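Local atomic coordinates of starch synthase I (Hordeum vulgare, PDB entry 4HLN), a protein that is a plant starch synthase of the glycosyltransferase class, built from two Rossmann-like domains in the GT-B manner. Residues I392-D406 against P526-G538. Residues are numbered along the deposited sequence; the frame is centred on the assembly and turned at random.
Sequences IVNGIDINDWNPTTD and PCGLNQLYAMQYG
The irregular chain 392-406 runs beside P526-G538 in the same direction, with the CA atoms of W401 and Y533 6.8 Å apart. It follows strand 389-391, the edge of one Rossmann-like sheet of the GT-B fold, and lies along helix 529-536, which leads into strand 540-544 of the other sheet. The contact thus lies where the chain passes between the two domains. Its middle is an aromatic cluster of W401, Y533 and Y537. W401 lies face to face on Y533, the centroid of its six-membered ring 3.8 Å from that of Y533 and the planes 19° apart. L529 O lies over the opposite face of Y533, toward its rim. W401 also turns an edge toward the face of Y537, in an offset edge-to-face pair. P403 CG sits over the centre of the Y537 ring, 3.9 Å from its centroid, in a CH-pi contact. Along the helix, I396 CG2, anti to the carbonyl carbon of I396, touches both L532 CB and Y533 CE1, each 3.5 Å away. Q536 extends anti to its own backbone N (chi1 176°), then bends at chi2, which brings NE2 to W401 O at 2.9 Å. This hydrogen bond lies in the carbonyl plane of W401. Near P526, the disulfide of C527 with C147 ties this segment to the N-terminal part of the chain. H509, on helix 505-514, stacks on W401 and hydrogen-bonds D406 OD2. The same carboxylate oxygen, D406 OD2, accepts Y537 OH at 2.7 Å on its anti side, 27° out of the carboxylate plane.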
loop_
_atom_site.group_PDB
_atom_site.type_symbol
_atom_site.label_atom_id
_atom_site.label_comp_id
_atom_site.label_asym_id
_atom_site.label_seq_id
_atom_site.Cartn_x
_atom_site.Cartn_y
_atom_site.Cartn_z
ATOM N N ILE A 392 -5.717 3.323 -0.529
ATOM C CA ILE A 392 -5.362 1.947 -0.214
ATOM C C ILE A 392 -5.780 1.679 1.225
ATOM O O ILE A 392 -5.588 2.519 2.085
ATOM C CB ILE A 392 -3.846 1.711 -0.303
ATOM C CG1 ILE A 392 -3.249 2.376 -1.551
ATOM C CG2 ILE A 392 -3.553 0.231 -0.273
ATOM C CD1 ILE A 392 -2.916 1.423 -2.664
ATOM N N VAL A 393 -6.367 0.523 1.493
ATOM C CA VAL A 393 -6.701 0.166 2.869
ATOM C C VAL A 393 -6.025 -1.144 3.218
ATOM O O VAL A 393 -6.122 -2.117 2.463
ATOM C CB VAL A 393 -8.226 0.044 3.102
ATOM C CG1 VAL A 393 -8.523 -0.406 4.549
ATOM C CG2 VAL A 393 -8.920 1.367 2.794
ATOM N N ASN A 394 -5.330 -1.149 4.356
ATOM C CA ASN A 394 -4.578 -2.317 4.808
ATOM C C ASN A 394 -5.091 -2.875 6.144
ATOM O O ASN A 394 -5.933 -2.264 6.810
ATOM C CB ASN A 394 -3.070 -1.998 4.884
ATOM C CG ASN A 394 -2.465 -1.583 3.516
ATOM O OD1 ASN A 394 -1.914 -0.487 3.372
ATOM N ND2 ASN A 394 -2.554 -2.472 2.527
ATOM N N GLY A 395 -4.595 -4.051 6.521
ATOM C CA GLY A 395 -4.922 -4.634 7.809
ATOM C C GLY A 395 -3.664 -5.064 8.543
ATOM O O GLY A 395 -2.556 -4.998 7.994
ATOM N N ILE A 396 -3.829 -5.508 9.786
ATOM C CA ILE A 396 -2.707 -6.016 10.561
ATOM C C ILE A 396 -3.131 -7.310 11.206
ATOM O O ILE A 396 -4.321 -7.525 11.407
ATOM C CB ILE A 396 -2.277 -5.041 11.700
ATOM C CG1 ILE A 396 -3.303 -5.055 12.836
ATOM C CG2 ILE A 396 -2.052 -3.628 11.165
ATOM C CD1 ILE A 396 -3.119 -3.952 13.868
ATOM N N ASP A 397 -2.153 -8.155 11.535
ATOM C CA ASP A 397 -2.384 -9.376 12.306
ATOM C C ASP A 397 -2.588 -9.062 13.790
ATOM O O ASP A 397 -1.654 -8.638 14.475
ATOM C CB ASP A 397 -1.200 -10.327 12.144
ATOM C CG ASP A 397 -1.439 -11.673 12.800
ATOM O OD1 ASP A 397 -2.369 -11.775 13.640
ATOM O OD2 ASP A 397 -0.689 -12.625 12.479
ATOM N N ILE A 398 -3.798 -9.280 14.293
ATOM C CA ILE A 398 -4.103 -8.892 15.662
ATOM C C ILE A 398 -3.742 -10.001 16.646
ATOM O O ILE A 398 -3.946 -9.873 17.855
ATOM C CB ILE A 398 -5.571 -8.480 15.828
ATOM C CG1 ILE A 398 -6.483 -9.636 15.414
ATOM C CG2 ILE A 398 -5.866 -7.216 15.012
ATOM C CD1 ILE A 398 -7.957 -9.361 15.627
ATOM N N ASN A 399 -3.194 -11.091 16.127
ATOM C CA ASN A 399 -2.636 -12.108 17.004
ATOM C C ASN A 399 -1.255 -11.670 17.458
ATOM O O ASN A 399 -0.862 -11.898 18.599
ATOM C CB ASN A 399 -2.578 -13.463 16.304
ATOM C CG ASN A 399 -3.941 -13.909 15.795
ATOM O OD1 ASN A 399 -4.080 -14.317 14.637
ATOM N ND2 ASN A 399 -4.958 -13.820 16.656
ATOM N N ASP A 400 -0.526 -11.024 16.555
ATOM C CA ASP A 400 0.769 -10.438 16.883
ATOM C C ASP A 400 0.604 -9.090 17.589
ATOM O O ASP A 400 1.379 -8.754 18.479
ATOM C CB ASP A 400 1.622 -10.261 15.622
ATOM C CG ASP A 400 1.863 -11.572 14.882
ATOM O OD1 ASP A 400 1.783 -12.645 15.521
ATOM O OD2 ASP A 400 2.138 -11.526 13.659
ATOM N N TRP A 401 -0.412 -8.323 17.199
ATOM C CA TRP A 401 -0.566 -6.962 17.711
ATOM C C TRP A 401 -1.826 -6.740 18.525
ATOM O O TRP A 401 -2.833 -6.253 18.027
ATOM C CB TRP A 401 -0.477 -5.933 16.580
ATOM C CG TRP A 401 0.786 -6.068 15.782
ATOM C CD1 TRP A 401 0.995 -6.891 14.717
ATOM C CD2 TRP A 401 2.024 -5.382 16.008
ATOM N NE1 TRP A 401 2.282 -6.750 14.252
ATOM C CE2 TRP A 401 2.934 -5.828 15.026
ATOM C CE3 TRP A 401 2.448 -4.426 16.941
ATOM C CZ2 TRP A 401 4.241 -5.350 14.949
ATOM C CZ3 TRP A 401 3.746 -3.958 16.866
ATOM C CH2 TRP A 401 4.630 -4.422 15.879
ATOM N N ASN A 402 -1.748 -7.075 19.799
ATOM C CA ASN A 402 -2.853 -6.849 20.694
ATOM C C ASN A 402 -2.294 -6.553 22.079
ATOM O O ASN A 402 -1.591 -7.377 22.652
ATOM C CB ASN A 402 -3.759 -8.076 20.705
ATOM C CG ASN A 402 -4.978 -7.885 21.563
ATOM O OD1 ASN A 402 -5.427 -6.762 21.784
ATOM N ND2 ASN A 402 -5.521 -8.983 22.063
ATOM N N PRO A 403 -2.579 -5.356 22.611
ATOM C CA PRO A 403 -2.040 -4.962 23.919
ATOM C C PRO A 403 -2.535 -5.869 25.034
ATOM O O PRO A 403 -1.993 -5.832 26.138
ATOM C CB PRO A 403 -2.592 -3.547 24.125
ATOM C CG PRO A 403 -2.991 -3.076 22.767
ATOM C CD PRO A 403 -3.376 -4.288 21.987
ATOM N N THR A 404 -3.548 -6.680 24.755
ATOM C CA THR A 404 -4.114 -7.499 25.811
ATOM C C THR A 404 -3.418 -8.855 25.928
ATOM O O THR A 404 -3.474 -9.503 26.974
ATOM C CB THR A 404 -5.643 -7.664 25.673
ATOM O OG1 THR A 404 -6.235 -6.397 25.356
ATOM C CG2 THR A 404 -6.226 -8.147 26.997
ATOM N N THR A 405 -2.736 -9.275 24.874
ATOM C CA THR A 405 -2.094 -10.585 24.909
ATOM C C THR A 405 -0.628 -10.578 24.506
ATOM O O THR A 405 0.053 -11.594 24.614
ATOM C CB THR A 405 -2.809 -11.550 23.986
ATOM O OG1 THR A 405 -2.675 -11.086 22.632
ATOM C CG2 THR A 405 -4.268 -11.616 24.367
ATOM N N ASP A 406 -0.147 -9.432 24.049
ATOM C CA ASP A 406 1.188 -9.350 23.484
ATOM C C ASP A 406 2.252 -9.944 24.404
ATOM O O ASP A 406 2.537 -9.408 25.476
ATOM C CB ASP A 406 1.528 -7.904 23.148
ATOM C CG ASP A 406 2.734 -7.794 22.250
ATOM O OD1 ASP A 406 3.580 -8.715 22.275
ATOM O OD2 ASP A 406 2.830 -6.787 21.515
ATOM N N PRO A 526 2.381 3.500 0.670
ATOM C CA PRO A 526 1.273 2.658 0.222
ATOM C C PRO A 526 0.969 1.599 1.280
ATOM O O PRO A 526 -0.124 1.040 1.313
ATOM C CB PRO A 526 1.838 2.005 -1.038
ATOM C CG PRO A 526 3.276 1.849 -0.741
ATOM C CD PRO A 526 3.670 3.023 0.141
ATOM N N CYS A 527 1.940 1.345 2.149
ATOM C CA CYS A 527 1.797 0.329 3.170
ATOM C C CYS A 527 2.082 0.918 4.547
ATOM O O CYS A 527 3.105 0.604 5.185
ATOM C CB CYS A 527 2.738 -0.840 2.873
ATOM S SG CYS A 527 2.606 -2.213 4.039
ATOM N N GLY A 528 1.177 1.781 5.002
ATOM C CA GLY A 528 1.346 2.446 6.284
ATOM C C GLY A 528 0.803 1.642 7.453
ATOM O O GLY A 528 -0.339 1.828 7.875
ATOM N N LEU A 529 1.619 0.746 7.992
ATOM C CA LEU A 529 1.150 -0.114 9.060
ATOM C C LEU A 529 1.404 0.484 10.423
ATOM O O LEU A 529 0.697 0.170 11.382
ATOM C CB LEU A 529 1.761 -1.509 8.947
ATOM C CG LEU A 529 1.267 -2.255 7.700
ATOM C CD1 LEU A 529 1.719 -3.704 7.669
ATOM C CD2 LEU A 529 -0.242 -2.186 7.620
ATOM N N ASN A 530 2.400 1.355 10.523
ATOM C CA ASN A 530 2.732 1.894 11.836
ATOM C C ASN A 530 1.565 2.648 12.492
ATOM O O ASN A 530 1.346 2.503 13.696
ATOM C CB ASN A 530 4.045 2.692 11.818
ATOM C CG ASN A 530 5.276 1.784 11.782
ATOM O OD1 ASN A 530 5.190 0.627 11.374
ATOM N ND2 ASN A 530 6.422 2.305 12.218
ATOM N N GLN A 531 0.811 3.419 11.700
ATOM C CA GLN A 531 -0.476 3.998 12.134
ATOM C C GLN A 531 -1.343 2.998 12.886
ATOM O O GLN A 531 -1.799 3.248 14.005
ATOM C CB GLN A 531 -1.327 4.409 10.929
ATOM C CG GLN A 531 -0.830 5.566 10.155
ATOM C CD GLN A 531 0.023 5.146 8.995
ATOM O OE1 GLN A 531 1.060 4.489 9.159
ATOM N NE2 GLN A 531 -0.403 5.531 7.803
ATOM N N LEU A 532 -1.596 1.874 12.226
ATOM C CA LEU A 532 -2.537 0.882 12.713
ATOM C C LEU A 532 -2.055 0.282 14.028
ATOM O O LEU A 532 -2.830 0.165 14.987
ATOM C CB LEU A 532 -2.748 -0.202 11.651
ATOM C CG LEU A 532 -2.926 0.340 10.226
ATOM C CD1 LEU A 532 -3.426 -0.741 9.283
ATOM C CD2 LEU A 532 -3.895 1.518 10.220
ATOM N N TYR A 533 -0.775 -0.090 14.074
ATOM C CA TYR A 533 -0.184 -0.596 15.306
ATOM C C TYR A 533 -0.314 0.434 16.424
ATOM O O TYR A 533 -0.734 0.115 17.543
ATOM C CB TYR A 533 1.284 -0.925 15.096
ATOM C CG TYR A 533 1.556 -1.964 14.038
ATOM C CD1 TYR A 533 0.715 -3.052 13.865
ATOM C CD2 TYR A 533 2.666 -1.857 13.212
ATOM C CE1 TYR A 533 0.978 -4.007 12.894
ATOM C CE2 TYR A 533 2.940 -2.801 12.249
ATOM C CZ TYR A 533 2.092 -3.869 12.090
ATOM O OH TYR A 533 2.375 -4.804 11.129
ATOM N N ALA A 534 0.048 1.676 16.114
ATOM C CA ALA A 534 -0.058 2.749 17.094
ATOM C C ALA A 534 -1.475 2.795 17.642
ATOM O O ALA A 534 -1.691 2.672 18.845
ATOM C CB ALA A 534 0.320 4.082 16.470
ATOM N N MET A 535 -2.436 2.954 16.739
ATOM C CA MET A 535 -3.841 3.047 17.104
ATOM C C MET A 535 -4.289 1.810 17.874
ATOM O O MET A 535 -4.954 1.909 18.900
ATOM C CB MET A 535 -4.692 3.261 15.854
ATOM C CG MET A 535 -4.761 4.733 15.393
ATOM S SD MET A 535 -5.473 4.980 13.748
ATOM C CE MET A 535 -7.213 4.697 14.052
ATOM N N GLN A 536 -3.897 0.645 17.381
ATOM C CA GLN A 536 -4.232 -0.614 18.026
ATOM C C GLN A 536 -3.735 -0.634 19.464
ATOM O O GLN A 536 -4.277 -1.346 20.308
ATOM C CB GLN A 536 -3.615 -1.777 17.235
ATOM C CG GLN A 536 -3.793 -3.155 17.850
ATOM C CD GLN A 536 -5.240 -3.655 17.793
ATOM O OE1 GLN A 536 -6.166 -2.929 17.384
ATOM N NE2 GLN A 536 -5.435 -4.905 18.202
ATOM N N TYR A 537 -2.706 0.163 19.738
ATOM C CA TYR A 537 -2.043 0.140 21.035
ATOM C C TYR A 537 -2.286 1.382 21.886
ATOM O O TYR A 537 -1.643 1.556 22.924
ATOM C CB TYR A 537 -0.541 -0.042 20.836
ATOM C CG TYR A 537 -0.149 -1.476 20.710
ATOM C CD1 TYR A 537 -0.614 -2.235 19.659
ATOM C CD2 TYR A 537 0.678 -2.083 21.646
ATOM C CE1 TYR A 537 -0.272 -3.559 19.533
ATOM C CE2 TYR A 537 1.028 -3.415 21.528
ATOM C CZ TYR A 537 0.539 -4.146 20.465
ATOM O OH TYR A 537 0.858 -5.471 20.305
ATOM N N GLY A 538 -3.191 2.252 21.451
ATOM C CA GLY A 538 -3.450 3.481 22.182
ATOM C C GLY A 538 -2.279 4.445 22.122
ATOM O O GLY A 538 -2.118 5.318 22.975
#